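Local coordinates for citrate synthase (PDB 2IBP), which probably catalyses the condensation of oxaloacetate with acetyl-CoA and water to give citrate and CoA in the tricarboxylic acid cycle, at residues M158-I161 with V162-Y166; H108-F111 with A112-A115; H378-E381 with Y382-N385. All coordinates share one frame; numbering follows the deposited sequence.

How the contacts relate
Contacts 1 and 2 form one packed unit: their centres lie 10 Å apart, and helix 141-169 meets the start of helix 109-123 with H165 CD2 3.2 Å from A112 CB and V162 CG2 3.9 Å from L113 CD1. Contact 3 is remote, its centre 27 Å from that of contact 1 and 26 Å from that of contact 2, with nearest atoms about 12 and 14 Å away. Yet its first segment lies on helix 363-382, whose earlier turns touch both other contacts through M369 and A368. Contacts 2 and 3 also reach the second subunit. All three lie away from the predicted active-site residues H289 and D346.

Contact 1 (M158-I161 with V162-Y166); sequences MPTI and VAYHY
T160 and Y164 are brought together by their first torsions. In T160 the methyl CG2 stands across from the backbone N, with OG1 beside that N (chi1 -46°); in Y164 the ring carbon CG lies opposite the carbonyl carbon (chi1 -80°), which leans the ring back along the helix. The two side chains consequently run next to each other in the same direction, and the methyl settles over one face of the phenol in a CH-pi contact, with T160 CG2 3.6 Å from the centroid of the Y164 ring. It is shifted toward the hydroxyl end of the ring, so that T160 CG2 comes within 3.4 Å of Y164 CZ. At the other end of the ring, Y164 CG lies 3.3 Å from T160 O, the same carbonyl that accepts the backbone N-H of Y164. Both polar ends are committed elsewhere: Y164 OH is bonded to E92 and T160 OG1 to the carbonyl of R91.

The backbone is held by a ladder of i to i+4 bonds. V162 N reaches M158 O at 3.1 Å and is nearly straight (173° at the hydrogen), A163 N meets P159 O at 2.9 Å, and H165 N meets I161 O at 3.0 Å. V162 CG2 also rests 3.3 Å from M158 O, beside the bond its own N makes. The ladder resumes here after a kink, since neither P159 N nor T160 N bonds to the preceding turn.

Helices 363-382, 109-123 and 183-192 pack round much of the contact, P159 and V162 touching M369 of the first, while loop residues V174, R176 and P177 lie against Y164. This is a threonine-tyrosine i, i+4 CH-pi pair on a proline-kinked, buried helix in the largely alpha-helical citrate synthase fold.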
# COMPACT_ATOMS: atom_id res chain seq x y z
N MET A 158 -2.74 -5.43 -16.85
CA MET A 158 -3.44 -4.23 -16.38
C MET A 158 -4.53 -3.76 -17.36
O MET A 158 -5.66 -3.50 -16.94
CB MET A 158 -2.48 -3.12 -16.03
CG MET A 158 -3.05 -2.10 -15.10
SD MET A 158 -3.35 -2.78 -13.45
CE MET A 158 -1.71 -3.16 -12.91
N PRO A 159 -4.24 -3.69 -18.67
CA PRO A 159 -5.30 -3.22 -19.57
C PRO A 159 -6.51 -4.15 -19.61
O PRO A 159 -7.63 -3.70 -19.85
CB PRO A 159 -4.61 -3.18 -20.93
CG PRO A 159 -3.15 -3.07 -20.61
CD PRO A 159 -2.98 -3.92 -19.40
N THR A 160 -6.28 -5.43 -19.42
CA THR A 160 -7.38 -6.39 -19.43
C THR A 160 -8.31 -6.13 -18.25
O THR A 160 -9.54 -6.16 -18.37
CB THR A 160 -6.85 -7.83 -19.42
OG1 THR A 160 -5.79 -7.94 -20.37
CG2 THR A 160 -7.96 -8.81 -19.77
N ILE A 161 -7.71 -5.90 -17.10
CA ILE A 161 -8.48 -5.62 -15.89
C ILE A 161 -9.34 -4.37 -16.11
O ILE A 161 -10.55 -4.38 -15.86
CB ILE A 161 -7.56 -5.41 -14.69
CG1 ILE A 161 -6.83 -6.71 -14.34
CG2 ILE A 161 -8.38 -4.94 -13.47
CD1 ILE A 161 -5.84 -6.56 -13.21
N VAL A 162 -8.72 -3.31 -16.59
CA VAL A 162 -9.41 -2.06 -16.86
C VAL A 162 -10.56 -2.24 -17.84
O VAL A 162 -11.70 -1.82 -17.58
CB VAL A 162 -8.43 -0.99 -17.34
CG1 VAL A 162 -9.16 0.30 -17.75
CG2 VAL A 162 -7.36 -0.71 -16.26
N ALA A 163 -10.26 -2.84 -18.99
CA ALA A 163 -11.26 -3.04 -20.03
C ALA A 163 -12.41 -3.94 -19.59
O ALA A 163 -13.58 -3.64 -19.86
CB ALA A 163 -10.61 -3.61 -21.29
N TYR A 164 -12.11 -5.02 -18.86
CA TYR A 164 -13.16 -5.93 -18.41
C TYR A 164 -14.09 -5.21 -17.44
O TYR A 164 -15.30 -5.33 -17.53
CB TYR A 164 -12.57 -7.14 -17.71
CG TYR A 164 -12.06 -8.23 -18.63
CD1 TYR A 164 -11.81 -7.99 -19.97
CD2 TYR A 164 -11.70 -9.47 -18.11
CE1 TYR A 164 -11.33 -8.99 -20.81
CE2 TYR A 164 -11.18 -10.47 -18.94
CZ TYR A 164 -10.99 -10.21 -20.29
OH TYR A 164 -10.45 -11.18 -21.12
N HIS A 165 -13.51 -4.38 -16.58
CA HIS A 165 -14.34 -3.63 -15.67
C HIS A 165 -15.22 -2.67 -16.46
O HIS A 165 -16.42 -2.55 -16.18
CB HIS A 165 -13.51 -2.85 -14.68
CG HIS A 165 -14.34 -2.21 -13.63
ND1 HIS A 165 -14.85 -0.94 -13.78
CD2 HIS A 165 -14.89 -2.70 -12.49
CE1 HIS A 165 -15.61 -0.65 -12.74
NE2 HIS A 165 -15.66 -1.70 -11.95
N TYR A 166 -14.64 -1.98 -17.43
CA TYR A 166 -15.42 -1.05 -18.26
C TYR A 166 -16.61 -1.77 -18.86
O TYR A 166 -17.74 -1.31 -18.75
CB TYR A 166 -14.57 -0.40 -19.32
CG TYR A 166 -15.40 0.39 -20.30
CD1 TYR A 166 -15.99 1.59 -19.92
CD2 TYR A 166 -15.66 -0.09 -21.58
CE1 TYR A 166 -16.80 2.29 -20.79
CE2 TYR A 166 -16.43 0.62 -22.47
CZ TYR A 166 -17.02 1.79 -22.06
OH TYR A 166 -17.81 2.49 -22.96

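Contact 2 (H108-F111 with A112-A115); sequences HPMF and ALEA
M110 and L113 meet in the first turns of helix 109-123, a helix start with an N-cap: H108 stands just before it and takes a backbone N-H on its imidazole. That capping bond, M110 N to H108 ND1, measures 3.0 Å and comes in 24° out of the ring plane. P109 CD lies 3.3 Å above the plane of the H108 ring, offset toward its rim.

Backbone bonds carry the helix onward. A112 N makes only a weak bond to H108 O, whereas E114 N to M110 O and A115 N to F111 O are both 3.0 Å.

Apolar contact is made by the sulfur of M110, whose chain bends twice (chi2 -68°, chi3 -79°) to put SD 4.1 Å from L113 CD2. The other branch of L113 turns to I161 and V162 of helix 141-169. Trimming L113 to an alanine would probably leave M110 SD without this neighbour and open a gap toward I161 and V162.

Charge and polarity enter through partners outside the segments: K245 makes a cation-pi contact with the F111 ring, and E114 OE2 is hydrogen-bonded to S235 of the second subunit.

One carbonyl is shared closely: P109 O accepts L113 N at 2.8 Å in the carbonyl plane, while L113 CD1 presses to within 3.1 Å of the same oxygen.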
# COMPACT_ATOMS: atom_id res chain seq x y z
N HIS A 108 -16.36 1.81 -8.34
CA HIS A 108 -15.39 2.64 -9.03
C HIS A 108 -14.27 1.74 -9.53
O HIS A 108 -13.85 0.81 -8.83
CB HIS A 108 -14.83 3.71 -8.10
CG HIS A 108 -13.92 4.68 -8.78
ND1 HIS A 108 -12.59 4.41 -9.04
CD2 HIS A 108 -14.15 5.92 -9.26
CE1 HIS A 108 -12.04 5.44 -9.66
NE2 HIS A 108 -12.97 6.37 -9.80
N PRO A 109 -13.79 1.99 -10.76
CA PRO A 109 -12.79 1.09 -11.31
C PRO A 109 -11.52 0.92 -10.49
O PRO A 109 -10.92 -0.14 -10.56
CB PRO A 109 -12.46 1.69 -12.68
CG PRO A 109 -13.13 2.99 -12.74
CD PRO A 109 -14.20 3.02 -11.71
N MET A 110 -11.09 1.94 -9.76
CA MET A 110 -9.84 1.79 -8.99
C MET A 110 -9.96 0.75 -7.88
O MET A 110 -8.99 0.05 -7.59
CB MET A 110 -9.33 3.13 -8.47
CG MET A 110 -8.84 4.04 -9.58
SD MET A 110 -7.36 3.43 -10.40
CE MET A 110 -6.09 3.91 -9.23
N PHE A 111 -11.15 0.57 -7.32
CA PHE A 111 -11.35 -0.49 -6.33
C PHE A 111 -11.23 -1.85 -7.03
O PHE A 111 -10.66 -2.80 -6.49
CB PHE A 111 -12.71 -0.38 -5.67
CG PHE A 111 -12.80 0.70 -4.64
CD1 PHE A 111 -12.12 0.57 -3.43
CD2 PHE A 111 -13.64 1.78 -4.82
CE1 PHE A 111 -12.24 1.53 -2.44
CE2 PHE A 111 -13.75 2.75 -3.85
CZ PHE A 111 -13.05 2.62 -2.66
N ALA A 112 -11.82 -1.94 -8.22
CA ALA A 112 -11.76 -3.16 -9.01
C ALA A 112 -10.33 -3.49 -9.36
O ALA A 112 -9.94 -4.66 -9.33
CB ALA A 112 -12.60 -3.03 -10.29
N LEU A 113 -9.54 -2.47 -9.73
CA LEU A 113 -8.13 -2.70 -10.05
C LEU A 113 -7.41 -3.26 -8.83
O LEU A 113 -6.66 -4.23 -8.95
CB LEU A 113 -7.41 -1.44 -10.50
CG LEU A 113 -7.35 -1.24 -12.01
CD1 LEU A 113 -8.75 -1.08 -12.61
CD2 LEU A 113 -6.48 -0.03 -12.32
N GLU A 114 -7.59 -2.61 -7.68
CA GLU A 114 -6.91 -3.07 -6.46
C GLU A 114 -7.24 -4.52 -6.18
O GLU A 114 -6.35 -5.34 -5.97
CB GLU A 114 -7.36 -2.27 -5.23
CG GLU A 114 -6.90 -0.84 -5.16
CD GLU A 114 -7.36 -0.18 -3.88
OE1 GLU A 114 -7.17 -0.77 -2.78
OE2 GLU A 114 -7.95 0.92 -3.97
N ALA A 115 -8.53 -4.84 -6.16
CA ALA A 115 -8.99 -6.19 -5.85
C ALA A 115 -8.60 -7.21 -6.93
O ALA A 115 -8.17 -8.32 -6.63
CB ALA A 115 -10.50 -6.21 -5.63

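Contact 3 (H378-E381 with Y382-N385); sequences HVLE and YWEN
Y382, W383 and E381 are the residues most covered by this local contact, and they contribute in different ways to the meeting of 378-381 with 382-385. Y382 does so mainly through its backbone, its N donating to H378 O at 2.9 Å. Its ring departs toward H224 and F389, where its OH bonds to the carbonyl of R387.

W383 is the aromatic centre. Its N donates to V379 O at 2.9 Å, and with CG placed beside the backbone N (chi1 -76°) the indole swings back along the preceding turn, in the same direction as the V379 side chain. V379 CG1 thereby comes to lie over the middle of the six-membered ring, 4.0 Å from the W383 centroid and only 14° off its normal, a CH-pi contact. L380 crosses at a slant on its way to the indole, with L380 CD2 4.0 Å from W383 CE3. The indole N-H is used elsewhere: NE1 bonds to the carbonyl of A227.

E381 works at both ends. Its carbonyl O receives E384 N at 3.0 Å, with the donor above the carbonyl plane and an N-H...O angle of 150°. Its carboxylate, on an extended chain, forms a salt bridge with K32 and hydrogen bonds with T34 and S35.

A water bridges L380 and E384, whose chain is bent at chi2, donating to L380 O at 2.8 Å and to E384 OE2 at 2.6 Å.

N385 N then donates to Y382 O at 2.9 Å, so two successive i to i-3 bonds follow the i to i-4 bonds. Y382 and N385 reach the second subunit, where H24 bonds to N385 O, whereas L380 packs on helix 141-169 of its own chain. At the heart of the arrangement is a valine-tryptophan i, i+4 CH-pi pair in the largely alpha-helical citrate synthase fold.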
# COMPACT_ATOMS: atom_id res chain seq x y z
N HIS A 378 10.77 -0.59 -10.29
CA HIS A 378 11.25 0.02 -9.05
C HIS A 378 11.34 -1.00 -7.93
O HIS A 378 12.31 -1.02 -7.20
CB HIS A 378 10.38 1.19 -8.63
CG HIS A 378 10.78 2.49 -9.25
ND1 HIS A 378 11.79 3.28 -8.73
CD2 HIS A 378 10.28 3.17 -10.30
CE1 HIS A 378 11.91 4.37 -9.46
NE2 HIS A 378 11.01 4.32 -10.43
N VAL A 379 10.35 -1.88 -7.85
CA VAL A 379 10.36 -2.95 -6.84
C VAL A 379 11.56 -3.87 -7.05
O VAL A 379 12.34 -4.12 -6.13
CB VAL A 379 9.07 -3.77 -6.84
CG1 VAL A 379 9.25 -5.07 -6.02
CG2 VAL A 379 7.94 -2.91 -6.27
N LEU A 380 11.73 -4.34 -8.28
CA LEU A 380 12.84 -5.23 -8.58
C LEU A 380 14.17 -4.56 -8.29
O LEU A 380 15.09 -5.21 -7.77
CB LEU A 380 12.76 -5.74 -10.02
CG LEU A 380 11.51 -6.56 -10.29
CD1 LEU A 380 11.43 -6.96 -11.75
CD2 LEU A 380 11.40 -7.78 -9.40
N GLU A 381 14.28 -3.28 -8.59
CA GLU A 381 15.49 -2.55 -8.30
C GLU A 381 15.75 -2.51 -6.79
O GLU A 381 16.86 -2.77 -6.34
CB GLU A 381 15.40 -1.13 -8.85
CG GLU A 381 16.65 -0.32 -8.62
CD GLU A 381 16.57 1.02 -9.28
OE1 GLU A 381 15.71 1.83 -8.86
OE2 GLU A 381 17.37 1.27 -10.22
N TYR A 382 14.72 -2.22 -6.01
CA TYR A 382 14.87 -2.17 -4.56
C TYR A 382 15.30 -3.52 -4.01
O TYR A 382 16.10 -3.59 -3.08
CB TYR A 382 13.57 -1.72 -3.89
CG TYR A 382 13.77 -1.31 -2.46
CD1 TYR A 382 14.48 -0.16 -2.17
CD2 TYR A 382 13.26 -2.07 -1.41
CE1 TYR A 382 14.71 0.23 -0.87
CE2 TYR A 382 13.45 -1.67 -0.09
CZ TYR A 382 14.20 -0.53 0.17
OH TYR A 382 14.45 -0.13 1.46
N TRP A 383 14.71 -4.58 -4.56
CA TRP A 383 15.04 -5.93 -4.14
C TRP A 383 16.48 -6.35 -4.40
O TRP A 383 16.91 -7.42 -3.94
CB TRP A 383 14.09 -6.95 -4.75
CG TRP A 383 12.73 -6.99 -4.12
CD1 TRP A 383 12.35 -6.41 -2.94
CD2 TRP A 383 11.66 -7.86 -4.49
NE1 TRP A 383 11.07 -6.78 -2.63
CE2 TRP A 383 10.63 -7.69 -3.54
CE3 TRP A 383 11.46 -8.75 -5.56
CZ2 TRP A 383 9.42 -8.38 -3.62
CZ3 TRP A 383 10.26 -9.43 -5.63
CH2 TRP A 383 9.25 -9.24 -4.67
N GLU A 384 17.21 -5.57 -5.20
CA GLU A 384 18.65 -5.84 -5.36
C GLU A 384 19.42 -5.51 -4.08
O GLU A 384 20.55 -5.94 -3.90
CB GLU A 384 19.23 -5.04 -6.53
CG GLU A 384 18.74 -5.55 -7.87
CD GLU A 384 19.23 -6.97 -8.13
OE1 GLU A 384 20.46 -7.16 -8.27
OE2 GLU A 384 18.39 -7.89 -8.22
N ASN A 385 18.82 -4.72 -3.20
CA ASN A 385 19.42 -4.41 -1.90
C ASN A 385 18.27 -4.03 -0.99
O ASN A 385 18.10 -2.86 -0.64
CB ASN A 385 20.43 -3.28 -1.98
CG ASN A 385 21.22 -3.12 -0.68
OD1 ASN A 385 21.21 -4.01 0.17
ND2 ASN A 385 21.95 -2.02 -0.55
O HOH W 1 15.78 -7.85 -8.20